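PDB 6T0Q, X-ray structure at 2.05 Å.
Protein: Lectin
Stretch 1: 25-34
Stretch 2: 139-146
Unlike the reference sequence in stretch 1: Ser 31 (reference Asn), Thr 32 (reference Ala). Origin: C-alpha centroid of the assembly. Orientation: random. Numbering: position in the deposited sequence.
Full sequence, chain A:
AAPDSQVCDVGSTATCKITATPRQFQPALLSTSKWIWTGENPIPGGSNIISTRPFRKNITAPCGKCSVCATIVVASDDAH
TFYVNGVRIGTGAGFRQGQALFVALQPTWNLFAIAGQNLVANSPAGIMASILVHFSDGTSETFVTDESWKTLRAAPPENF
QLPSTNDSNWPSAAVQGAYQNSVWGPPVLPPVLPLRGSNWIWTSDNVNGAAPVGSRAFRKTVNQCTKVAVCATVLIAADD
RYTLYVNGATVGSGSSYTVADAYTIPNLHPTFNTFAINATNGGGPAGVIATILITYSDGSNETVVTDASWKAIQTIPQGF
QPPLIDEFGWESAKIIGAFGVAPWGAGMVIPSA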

ATOM      1  N   PHE A  25      25.942  -3.870   3.854  1.00 21.20           N
ATOM      2  CA  PHE A  25      26.128  -2.440   3.632  1.00 21.70           C
ATOM      3  C   PHE A  25      27.599  -2.130   3.368  1.00 21.42           C
ATOM      4  O   PHE A  25      28.484  -2.654   4.050  1.00 21.54           O
ATOM      5  CB  PHE A  25      25.624  -1.660   4.854  1.00 19.85           C
ATOM      6  CG  PHE A  25      25.987  -0.202   4.834  1.00 22.13           C
ATOM      7  CD1 PHE A  25      25.257   0.696   4.070  1.00 20.21           C
ATOM      8  CD2 PHE A  25      27.070   0.268   5.571  1.00 21.08           C
ATOM      9  CE1 PHE A  25      25.596   2.047   4.035  1.00 18.62           C
ATOM     10  CE2 PHE A  25      27.416   1.623   5.546  1.00 21.45           C
ATOM     11  CZ  PHE A  25      26.680   2.506   4.780  1.00 19.46           C
ATOM     12  N   GLN A  26      27.856  -1.268   2.373  1.00 20.72           N
ATOM     13  CA  GLN A  26      29.216  -0.855   2.016  1.00 21.29           C
ATOM     14  C   GLN A  26      29.481   0.565   2.500  1.00 20.10           C
ATOM     15  O   GLN A  26      28.857   1.513   1.996  1.00 22.07           O
ATOM     16  CB  GLN A  26      29.444  -0.936   0.500  1.00 27.02           C
ATOM     17  CG  GLN A  26      30.818  -0.382   0.086  1.00 31.29           C
ATOM     18  CD  GLN A  26      31.012  -0.272  -1.429  1.00 34.36           C
ATOM     19  OE1 GLN A  26      30.266  -0.866  -2.209  1.00 38.92           O
ATOM     20  NE2 GLN A  26      32.012   0.503  -1.844  1.00 31.81           N
ATOM     21  N   PRO A  27      30.396   0.765   3.444  1.00 23.06           N
ATOM     22  CA  PRO A  27      30.627   2.112   3.977  1.00 24.50           C
ATOM     23  C   PRO A  27      31.150   3.059   2.909  1.00 26.94           C
ATOM     24  O   PRO A  27      32.014   2.700   2.109  1.00 25.46           O
ATOM     25  CB  PRO A  27      31.677   1.879   5.070  1.00 22.50           C
ATOM     26  CG  PRO A  27      31.485   0.443   5.481  1.00 34.94           C
ATOM     27  CD  PRO A  27      31.174  -0.254   4.166  1.00 27.73           C
ATOM     28  N   ALA A  28      30.596   4.271   2.887  1.00 22.95           N
ATOM     29  CA  ALA A  28      31.247   5.363   2.176  1.00 23.76           C
ATOM     30  C   ALA A  28      32.441   5.829   3.000  1.00 25.44           C
ATOM     31  O   ALA A  28      32.344   5.961   4.221  1.00 24.31           O
ATOM     32  CB  ALA A  28      30.272   6.518   1.936  1.00 17.36           C
ATOM     33  N   LEU A  29      33.577   6.036   2.342  1.00 19.76           N
ATOM     34  CA  LEU A  29      34.821   6.397   3.010  1.00 19.75           C
ATOM     35  C   LEU A  29      35.263   7.789   2.577  1.00 21.58           C
ATOM     36  O   LEU A  29      35.019   8.203   1.443  1.00 19.07           O
ATOM     37  CB  LEU A  29      35.931   5.393   2.677  1.00 19.06           C
ATOM     38  CG  LEU A  29      35.539   3.926   2.869  1.00 25.29           C
ATOM     39  CD1 LEU A  29      36.587   3.003   2.232  1.00 31.92           C
ATOM     40  CD2 LEU A  29      35.362   3.628   4.353  1.00 22.79           C
ATOM     41  N   LEU A  30      35.959   8.484   3.470  1.00 20.82           N
ATOM     42  CA  LEU A  30      36.461   9.826   3.197  1.00 23.06           C
ATOM     43  C   LEU A  30      37.896   9.830   2.690  1.00 24.23           C
ATOM     44  O   LEU A  30      38.426  10.905   2.383  1.00 19.78           O
ATOM     45  CB  LEU A  30      36.361  10.681   4.462  1.00 17.70           C
ATOM     46  CG  LEU A  30      34.937  11.057   4.892  1.00 20.33           C
ATOM     47  CD1 LEU A  30      35.018  11.831   6.195  1.00 20.72           C
ATOM     48  CD2 LEU A  30      34.250  11.885   3.810  1.00 16.76           C
ATOM     49  N   SER A  31      38.518   8.651   2.576  1.00 22.29           N
ATOM     50  CA  SER A  31      39.962   8.551   2.346  1.00 23.51           C
ATOM     51  C   SER A  31      40.401   9.257   1.070  1.00 24.97           C
ATOM     52  O   SER A  31      41.513   9.795   1.007  1.00 25.65           O
ATOM     53  CB  SER A  31      40.381   7.079   2.281  1.00 31.37           C
ATOM     54  OG  SER A  31      39.925   6.383   3.433  1.00 45.35           O
ATOM     55  N   THR A  32      39.571   9.234   0.027  1.00 18.67           N
ATOM     56  CA  THR A  32      39.948   9.859  -1.234  1.00 23.36           C
ATOM     57  C   THR A  32      39.375  11.260  -1.390  1.00 24.05           C
ATOM     58  O   THR A  32      39.565  11.884  -2.438  1.00 23.74           O
ATOM     59  CB  THR A  32      39.519   8.989  -2.415  1.00 28.93           C
ATOM     60  OG1 THR A  32      38.092   8.932  -2.474  1.00 35.17           O
ATOM     61  CG2 THR A  32      40.076   7.577  -2.263  1.00 38.29           C
ATOM     62  N   SER A  33      38.702  11.778  -0.372  1.00 17.61           N
ATOM     63  CA  SER A  33      38.032  13.059  -0.521  1.00 18.75           C
ATOM     64  C   SER A  33      38.973  14.213  -0.192  1.00 22.99           C
ATOM     65  O   SER A  33      39.998  14.040   0.474  1.00 22.67           O
ATOM     66  CB  SER A  33      36.787  13.109   0.376  1.00 19.55           C
ATOM     67  OG  SER A  33      36.080  14.323   0.171  1.00 26.93           O
ATOM     68  N   LYS A  34      38.604  15.411  -0.659  1.00 18.12           N
ATOM     69  CA  LYS A  34      39.359  16.631  -0.400  1.00 17.09           C
ATOM     70  C   LYS A  34      38.494  17.674   0.302  1.00 17.98           C
ATOM     71  O   LYS A  34      37.283  17.760   0.079  1.00 20.61           O
ATOM     72  CB  LYS A  34      39.909  17.256  -1.703  1.00 19.37           C
ATOM     73  CG  LYS A  34      40.563  16.273  -2.695  1.00 24.73           C
ATOM     74  CD  LYS A  34      41.809  15.641  -2.105  1.00 32.10           C
ATOM     75  CE  LYS A  34      42.479  14.677  -3.098  1.00 40.05           C
ATOM     76  NZ  LYS A  34      43.515  13.841  -2.414  1.00 44.53           N
ATOM     77  N   THR A 139      26.612  -2.332  -9.084  1.00 28.16           N
ATOM     78  CA  THR A 139      27.915  -1.720  -8.859  1.00 29.75           C
ATOM     79  C   THR A 139      27.750  -0.397  -8.104  1.00 31.38           C
ATOM     80  O   THR A 139      26.642   0.089  -7.879  1.00 23.73           O
ATOM     81  CB  THR A 139      28.645  -1.498 -10.182  1.00 30.01           C
ATOM     82  OG1 THR A 139      27.930  -0.544 -10.977  1.00 28.96           O
ATOM     83  CG2 THR A 139      28.775  -2.820 -10.966  1.00 33.79           C
ATOM     84  N   SER A 140      28.878   0.188  -7.707  1.00 25.16           N
ATOM     85  CA  SER A 140      28.868   1.458  -6.994  1.00 27.32           C
ATOM     86  C   SER A 140      30.147   2.222  -7.315  1.00 30.93           C
ATOM     87  O   SER A 140      31.131   1.644  -7.783  1.00 26.18           O
ATOM     88  CB  SER A 140      28.733   1.237  -5.486  1.00 31.41           C
ATOM     89  OG  SER A 140      29.803   0.441  -5.023  1.00 37.70           O
ATOM     90  N   GLU A 141      30.119   3.534  -7.072  1.00 25.00           N
ATOM     91  CA  GLU A 141      31.288   4.378  -7.312  1.00 24.71           C
ATOM     92  C   GLU A 141      31.237   5.592  -6.393  1.00 21.87           C
ATOM     93  O   GLU A 141      30.164   6.167  -6.178  1.00 22.04           O
ATOM     94  CB  GLU A 141      31.374   4.840  -8.774  1.00 23.96           C
ATOM     95  CG  GLU A 141      32.534   5.820  -9.047  1.00 29.18           C
ATOM     96  CD  GLU A 141      32.697   6.155 -10.528  1.00 40.50           C
ATOM     97  OE1 GLU A 141      32.000   5.536 -11.361  1.00 39.31           O
ATOM     98  OE2 GLU A 141      33.525   7.034 -10.852  1.00 39.95           O
ATOM     99  N   THR A 142      32.398   5.977  -5.853  1.00 20.10           N
ATOM    100  CA  THR A 142      32.495   7.093  -4.909  1.00 18.60           C
ATOM    101  C   THR A 142      32.891   8.361  -5.653  1.00 24.28           C
ATOM    102  O   THR A 142      33.799   8.336  -6.491  1.00 24.69           O
ATOM    103  CB  THR A 142      33.516   6.810  -3.803  1.00 25.50           C
ATOM    104  OG1 THR A 142      33.215   5.551  -3.195  1.00 44.58           O
ATOM    105  CG2 THR A 142      33.460   7.907  -2.700  1.00 22.81           C
ATOM    106  N   PHE A 143      32.205   9.459  -5.350  1.00 22.22           N
ATOM    107  CA  PHE A 143      32.536  10.778  -5.872  1.00 20.01           C
ATOM    108  C   PHE A 143      32.824  11.691  -4.686  1.00 21.25           C
ATOM    109  O   PHE A 143      32.227  11.530  -3.623  1.00 19.83           O
ATOM    110  CB  PHE A 143      31.389  11.326  -6.734  1.00 19.20           C
ATOM    111  CG  PHE A 143      31.043  10.431  -7.907  1.00 26.75           C
ATOM    112  CD1 PHE A 143      30.151   9.380  -7.759  1.00 25.33           C
ATOM    113  CD2 PHE A 143      31.634  10.633  -9.148  1.00 26.89           C
ATOM    114  CE1 PHE A 143      29.844   8.552  -8.836  1.00 28.28           C
ATOM    115  CE2 PHE A 143      31.327   9.818 -10.229  1.00 31.57           C
ATOM    116  CZ  PHE A 143      30.435   8.775 -10.072  1.00 29.58           C
ATOM    117  N   VAL A 144      33.758  12.634  -4.857  1.00 17.32           N
ATOM    118  CA  VAL A 144      34.244  13.434  -3.738  1.00 20.84           C
ATOM    119  C   VAL A 144      34.168  14.918  -4.070  1.00 23.88           C
ATOM    120  O   VAL A 144      34.103  15.321  -5.231  1.00 22.48           O
ATOM    121  CB  VAL A 144      35.694  13.067  -3.345  1.00 21.34           C
ATOM    122  CG1 VAL A 144      35.781  11.604  -2.920  1.00 19.24           C
ATOM    123  CG2 VAL A 144      36.657  13.352  -4.515  1.00 22.29           C
ATOM    124  N   THR A 145      34.181  15.736  -3.020  1.00 21.91           N
ATOM    125  CA  THR A 145      34.500  17.150  -3.174  1.00 22.96           C
ATOM    126  C   THR A 145      35.951  17.294  -3.629  1.00 22.14           C
ATOM    127  O   THR A 145      36.849  16.658  -3.066  1.00 19.87           O
ATOM    128  CB  THR A 145      34.297  17.884  -1.846  1.00 19.69           C
ATOM    129  OG1 THR A 145      34.843  17.088  -0.788  1.00 19.67           O
ATOM    130  CG2 THR A 145      32.813  18.126  -1.574  1.00 17.48           C
ATOM    131  N   ASP A 146      36.181  18.126  -4.644  1.00 20.72           N
ATOM    132  CA  ASP A 146      37.538  18.444  -5.083  1.00 22.73           C
ATOM    133  C   ASP A 146      37.485  19.692  -5.964  1.00 24.66           C
ATOM    134  O   ASP A 146      36.468  20.395  -6.010  1.00 18.57           O
ATOM    135  CB  ASP A 146      38.186  17.243  -5.797  1.00 17.61           C
ATOM    136  CG  ASP A 146      37.441  16.814  -7.059  1.00 24.72           C
ATOM    137  OD1 ASP A 146      36.611  17.574  -7.608  1.00 25.22           O
ATOM    138  OD2 ASP A 146      37.709  15.679  -7.510  1.00 27.21           O
TER
HETATM  139  O   HOH W   1      32.490   0.899  -4.726  1.00 32.79           O
HETATM  140  O   HOH W   2      33.554   5.505  -0.445  1.00 24.74           O
HETATM  141  O   HOH W   3      36.651   8.445  -4.886  1.00 32.62           O

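Residues 140–144 form a β-strand, whereas the first stretch runs largely without regular structure and approaches that strand unevenly. At Gln 26 and Ser 140 the CA atoms lie 9.3 Å apart; between Ser 33 and Val 144 the CA–CA distance has fallen to 5.0 Å. A type I turn from Leu 30 to Ser 33, closed by a hydrogen bond of 2.9 Å from Ser 33 N to Leu 30 O, ends at this close approach. Just beyond it the backbones meet directly: Lys 34 N donates to Thr 145 O at 3.2 Å, with a somewhat bent N-H...O angle of 141°. Such a bond needs only main-chain atoms, and the end of the lysine side chain leads away from the second stretch.

The strand's alternation decides which of its side chains take part. Ser 140, Thr 142 and Val 144 point their CA-to-CB bonds toward the first stretch, while Glu 141 and Phe 143 point away and make no contact with it.

Where the gap is wide, the long side chain of Gln 26 and bound waters span it. Gln 26, extended with chi1 and chi2 both t, brings OE1 to 3.1 Å from Ser 140 OG. Its amide also offers a donor: NE2 gives a hydrogen bond of 2.9 Å to water 1, which is hydrogen-bonded in turn to Ser 140 OG at 2.7 Å. A small hydroxyl suits this site because it can meet both the amide and the water. Thr 142 is bridged in a similar way, since water 2 accepts from Leu 29 N at 2.8 Å and is hydrogen-bonded to Thr 142 OG1, also at 2.8 Å. Water 3 donates to Thr 142 O at 3.3 Å and is hydrogen-bonded to Thr 32 OG1 at 2.9 Å. Thr 32, which differs from the reference sequence, thus joins the strand through solvent.

Near the turn, nonpolar packing joins the polar contacts. Val 144 CG1 lies 3.6 Å from Ser 33 CA and 3.6 Å from Thr 32 OG1; the compact, branched valine fills the space against the backbone without a polar group to satisfy. Thr 145 adds the shortest polar contact between the stretches: its OG1 donates to Lys 34 O at 2.7 Å. Because Thr 145 O also accepts from Lys 34 N, Thr 145 engages both the amide and the carbonyl of Lys 34. Beyond it, Lys 34 CG packs 4.0 Å from Asp 146 CB, a contact between aliphatic carbons rather than charged ends.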